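Local structure of mycobacterium tuberculosis paralogous family 11 (Mycobacterium smegmatis, 4Y9I) at residues K35-S41 / I108-E114. The protein probably binds coenzyme F420 and uses its reduced form to reduce quinones. Residues are numbered along the deposited sequence; the frame is centred on the assembly and turned at random.
Sequences KYAMVAS and IPVFIVE
An antiparallel strand pair, 35-39 with the C-terminal strand 110-113, forms the middle of the strand order in a six-stranded antiparallel barrel of the FMN-binding clan and joins segments far apart in sequence; the contact is largely buried. The strand axes approach to 4.6 Å at 155°, and the extended backbones run in simple register, from K35 opposite E114 to S41 opposite I108. Y36-V113 and M38-F111 are hydrogen-bonded pairs (CA-CA 5.1 Å each); A37-I112 and V39-V110 are non-hydrogen-bonded pairs (CA-CA 4.6 Å each). V113 N donates to Y36 O at 2.7 Å, with a weak return bond from Y36 N to V113 O at 3.3 Å; M38 N reaches F111 O at 2.8 Å, and F111 N reaches M38 O at 3.0 Å. Beyond the strands, A40 N donates to P109 O at 2.9 Å, just as A40 centres an inverse gamma turn (phi/psi -84/56) that ends the extended run. Short CA-H...O contacts, such as A37 CA to F111 O at 3.1 Å, fill the intervals.

One face carries A37, V39, V110 and I112, with A37 CB 3.8 Å from V110 CG1. The other carries Y36, M38, F111 and V113: M38 (m, t, p) lays SD 3.8 Å from V113 CG2. At the end, extended K35 (m, t, t, t) places NZ 2.9 Å from E114 OE1 in a salt bridge; E114 OE2 makes a second salt bridge, to R76. Strand 22-32 flanks 35-39, strand 68-77 flanks 110-113, helix 51-57 packs on M38 and F111, and helix 96-102 covers V39 and I108.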
ATOM      1  N   LYS A  35      -0.415 -12.020  -1.574  1.00  6.99           N
ATOM      2  CA  LYS A  35      -0.338 -10.676  -2.146  1.00  6.12           C
ATOM      3  C   LYS A  35      -0.863  -9.664  -1.169  1.00  4.99           C
ATOM      4  O   LYS A  35      -1.714  -9.958  -0.299  1.00  6.81           O
ATOM      5  CB  LYS A  35      -1.069 -10.606  -3.495  1.00  7.98           C
ATOM      6  CG  LYS A  35      -0.479 -11.594  -4.521  1.00 11.51           C
ATOM      7  CD  LYS A  35      -1.027 -11.394  -5.945  1.00 13.07           C
ATOM      8  CE  LYS A  35      -0.231 -12.271  -6.967  1.00 17.95           C
ATOM      9  NZ  LYS A  35      -0.615 -11.907  -8.359  1.00 16.90           N
ATOM     10  N   TYR A  36      -0.362  -8.448  -1.298  1.00  5.98           N
ATOM     11  CA  TYR A  36      -0.659  -7.357  -0.371  1.00  6.60           C
ATOM     12  C   TYR A  36      -1.180  -6.158  -1.106  1.00  7.70           C
ATOM     13  O   TYR A  36      -0.780  -5.911  -2.297  1.00  8.01           O
ATOM     14  CB  TYR A  36       0.566  -6.932   0.447  1.00  6.25           C
ATOM     15  CG  TYR A  36       1.053  -7.995   1.429  1.00  7.06           C
ATOM     16  CD1 TYR A  36       1.828  -9.071   0.975  1.00  9.07           C
ATOM     17  CD2 TYR A  36       0.629  -8.013   2.751  1.00  6.76           C
ATOM     18  CE1 TYR A  36       2.222 -10.078   1.832  1.00  7.85           C
ATOM     19  CE2 TYR A  36       1.043  -9.012   3.624  1.00  8.35           C
ATOM     20  CZ  TYR A  36       1.805 -10.077   3.148  1.00  8.02           C
ATOM     21  OH  TYR A  36       2.213 -11.075   3.980  1.00 11.18           O
ATOM     22  N   ALA A  37      -2.018  -5.344  -0.456  1.00  6.57           N
ATOM     23  CA  ALA A  37      -2.401  -4.060  -1.016  1.00  5.64           C
ATOM     24  C   ALA A  37      -1.818  -2.850  -0.273  1.00  6.35           C
ATOM     25  O   ALA A  37      -1.744  -2.852   0.971  1.00  7.65           O
ATOM     26  CB  ALA A  37      -3.914  -3.908  -1.100  1.00  6.75           C
ATOM     27  N   MET A  38      -1.422  -1.821  -1.022  1.00  6.89           N
ATOM     28  CA  MET A  38      -1.020  -0.509  -0.467  1.00  5.35           C
ATOM     29  C   MET A  38      -2.182   0.429  -0.801  1.00  6.58           C
ATOM     30  O   MET A  38      -2.408   0.789  -2.003  1.00  6.34           O
ATOM     31  CB  MET A  38       0.209   0.010  -1.157  1.00  5.85           C
ATOM     32  CG  MET A  38       1.445  -0.902  -1.002  1.00  6.20           C
ATOM     33  SD  MET A  38       2.914  -0.320  -1.850  1.00  7.34           S
ATOM     34  CE  MET A  38       3.397   0.940  -0.708  1.00  5.70           C
ATOM     35  N   VAL A  39      -2.915   0.862   0.182  1.00  5.24           N
ATOM     36  CA  VAL A  39      -4.032   1.830  -0.032  1.00  5.79           C
ATOM     37  C   VAL A  39      -3.444   3.227   0.070  1.00  6.86           C
ATOM     38  O   VAL A  39      -2.924   3.634   1.096  1.00  8.97           O
ATOM     39  CB  VAL A  39      -5.136   1.614   0.978  1.00  4.72           C
ATOM     40  CG1 VAL A  39      -6.226   2.674   0.819  1.00  8.25           C
ATOM     41  CG2 VAL A  39      -5.667   0.191   0.883  1.00  7.58           C
ATOM     42  N   ALA A  40      -3.463   3.954  -1.074  1.00  7.01           N
ATOM     43  CA  ALA A  40      -2.854   5.285  -1.177  1.00  7.19           C
ATOM     44  C   ALA A  40      -3.781   6.416  -0.685  1.00  9.58           C
ATOM     45  O   ALA A  40      -4.108   7.317  -1.427  1.00  9.99           O
ATOM     46  CB  ALA A  40      -2.358   5.540  -2.633  1.00  7.00           C
ATOM     47  N   SER A  41      -4.241   6.275   0.564  1.00 10.60           N
ATOM     48  CA  SER A  41      -4.942   7.336   1.234  1.00 10.23           C
ATOM     49  C   SER A  41      -3.941   8.124   1.968  1.00 11.83           C
ATOM     50  O   SER A  41      -2.762   7.817   1.939  1.00 12.92           O
ATOM     51  CB  SER A  41      -5.981   6.795   2.136  1.00 10.20           C
ATOM     52  OG  SER A  41      -5.460   5.840   3.016  1.00 13.22           O
ATOM     53  N   ILE A 108      -9.738   6.214  -4.384  1.00  8.10           N
ATOM     54  CA  ILE A 108      -8.418   6.141  -3.728  1.00  7.69           C
ATOM     55  C   ILE A 108      -7.583   5.068  -4.459  1.00  5.46           C
ATOM     56  O   ILE A 108      -8.017   3.934  -4.589  1.00  8.13           O
ATOM     57  CB  ILE A 108      -8.574   5.835  -2.214  1.00  7.29           C
ATOM     58  CG1 ILE A 108      -9.238   7.003  -1.511  1.00  7.18           C
ATOM     59  CG2 ILE A 108      -7.246   5.529  -1.524  1.00  8.10           C
ATOM     60  CD1 ILE A 108      -9.774   6.697  -0.138  1.00  7.63           C
ATOM     61  N   PRO A 109      -6.364   5.423  -4.878  1.00  8.02           N
ATOM     62  CA  PRO A 109      -5.586   4.375  -5.578  1.00  8.04           C
ATOM     63  C   PRO A 109      -5.280   3.225  -4.639  1.00  9.29           C
ATOM     64  O   PRO A 109      -4.995   3.463  -3.446  1.00  9.10           O
ATOM     65  CB  PRO A 109      -4.304   5.091  -5.992  1.00 10.15           C
ATOM     66  CG  PRO A 109      -4.682   6.565  -6.006  1.00 11.25           C
ATOM     67  CD  PRO A 109      -5.702   6.726  -4.895  1.00  8.11           C
ATOM     68  N   VAL A 110      -5.247   2.009  -5.191  1.00  7.69           N
ATOM     69  CA  VAL A 110      -4.829   0.798  -4.459  1.00  6.82           C
ATOM     70  C   VAL A 110      -3.862   0.134  -5.348  1.00  7.17           C
ATOM     71  O   VAL A 110      -4.195  -0.187  -6.521  1.00  6.73           O
ATOM     72  CB  VAL A 110      -6.005  -0.136  -4.136  1.00  6.94           C
ATOM     73  CG1 VAL A 110      -5.581  -1.298  -3.314  1.00  7.43           C
ATOM     74  CG2 VAL A 110      -7.099   0.717  -3.461  1.00  9.01           C
ATOM     75  N   PHE A 111      -2.691  -0.188  -4.779  1.00  5.49           N
ATOM     76  CA  PHE A 111      -1.690  -0.985  -5.463  1.00  4.97           C
ATOM     77  C   PHE A 111      -1.704  -2.420  -4.937  1.00  7.65           C
ATOM     78  O   PHE A 111      -1.720  -2.650  -3.716  1.00  8.86           O
ATOM     79  CB  PHE A 111      -0.279  -0.410  -5.219  1.00  5.78           C
ATOM     80  CG  PHE A 111      -0.055   0.966  -5.757  1.00  5.40           C
ATOM     81  CD1 PHE A 111      -0.530   2.071  -5.076  1.00  7.47           C
ATOM     82  CD2 PHE A 111       0.591   1.172  -6.987  1.00  8.38           C
ATOM     83  CE1 PHE A 111      -0.366   3.344  -5.591  1.00 11.09           C
ATOM     84  CE2 PHE A 111       0.723   2.468  -7.511  1.00  9.91           C
ATOM     85  CZ  PHE A 111       0.281   3.558  -6.806  1.00 11.04           C
ATOM     86  N   ILE A 112      -1.613  -3.402  -5.804  1.00  5.97           N
ATOM     87  CA  ILE A 112      -1.292  -4.801  -5.444  1.00  4.54           C
ATOM     88  C   ILE A 112       0.253  -4.944  -5.446  1.00  7.45           C
ATOM     89  O   ILE A 112       0.913  -4.352  -6.302  1.00  8.13           O
ATOM     90  CB  ILE A 112      -1.969  -5.838  -6.375  1.00  7.79           C
ATOM     91  CG1 ILE A 112      -1.896  -7.217  -5.759  1.00  8.21           C
ATOM     92  CG2 ILE A 112      -1.342  -5.778  -7.741  1.00  7.29           C
ATOM     93  CD1 ILE A 112      -2.768  -8.195  -6.498  1.00  9.80           C
ATOM     94  N   VAL A 113       0.747  -5.671  -4.470  1.00  6.71           N
ATOM     95  CA  VAL A 113       2.162  -5.962  -4.418  1.00  5.37           C
ATOM     96  C   VAL A 113       2.339  -7.468  -4.535  1.00  6.60           C
ATOM     97  O   VAL A 113       1.884  -8.170  -3.741  1.00  8.96           O
ATOM     98  CB  VAL A 113       2.795  -5.376  -3.150  1.00  5.27           C
ATOM     99  CG1 VAL A 113       4.262  -5.689  -3.123  1.00  6.67           C
ATOM    100  CG2 VAL A 113       2.583  -3.881  -3.078  1.00  7.01           C
ATOM    101  N   GLU A 114       3.033  -7.863  -5.582  1.00  9.26           N
ATOM    102  CA  GLU A 114       3.047  -9.188  -6.072  1.00 11.32           C
ATOM    103  C   GLU A 114       4.461  -9.513  -6.615  1.00 13.90           C
ATOM    104  O   GLU A 114       4.665 -10.690  -6.727  1.00 17.29           O
ATOM    105  CB  GLU A 114       1.939  -9.408  -7.159  1.00 15.48           C
ATOM    106  CG  GLU A 114       2.106  -8.634  -8.463  1.00 15.48           C
ATOM    107  CD  GLU A 114       0.858  -8.537  -9.350  1.00 16.39           C
ATOM    108  OE1 GLU A 114      -0.113  -9.153  -9.107  1.00 19.68           O
ATOM    109  OE2 GLU A 114       0.914  -7.841 -10.317  1.00 21.46           O
TER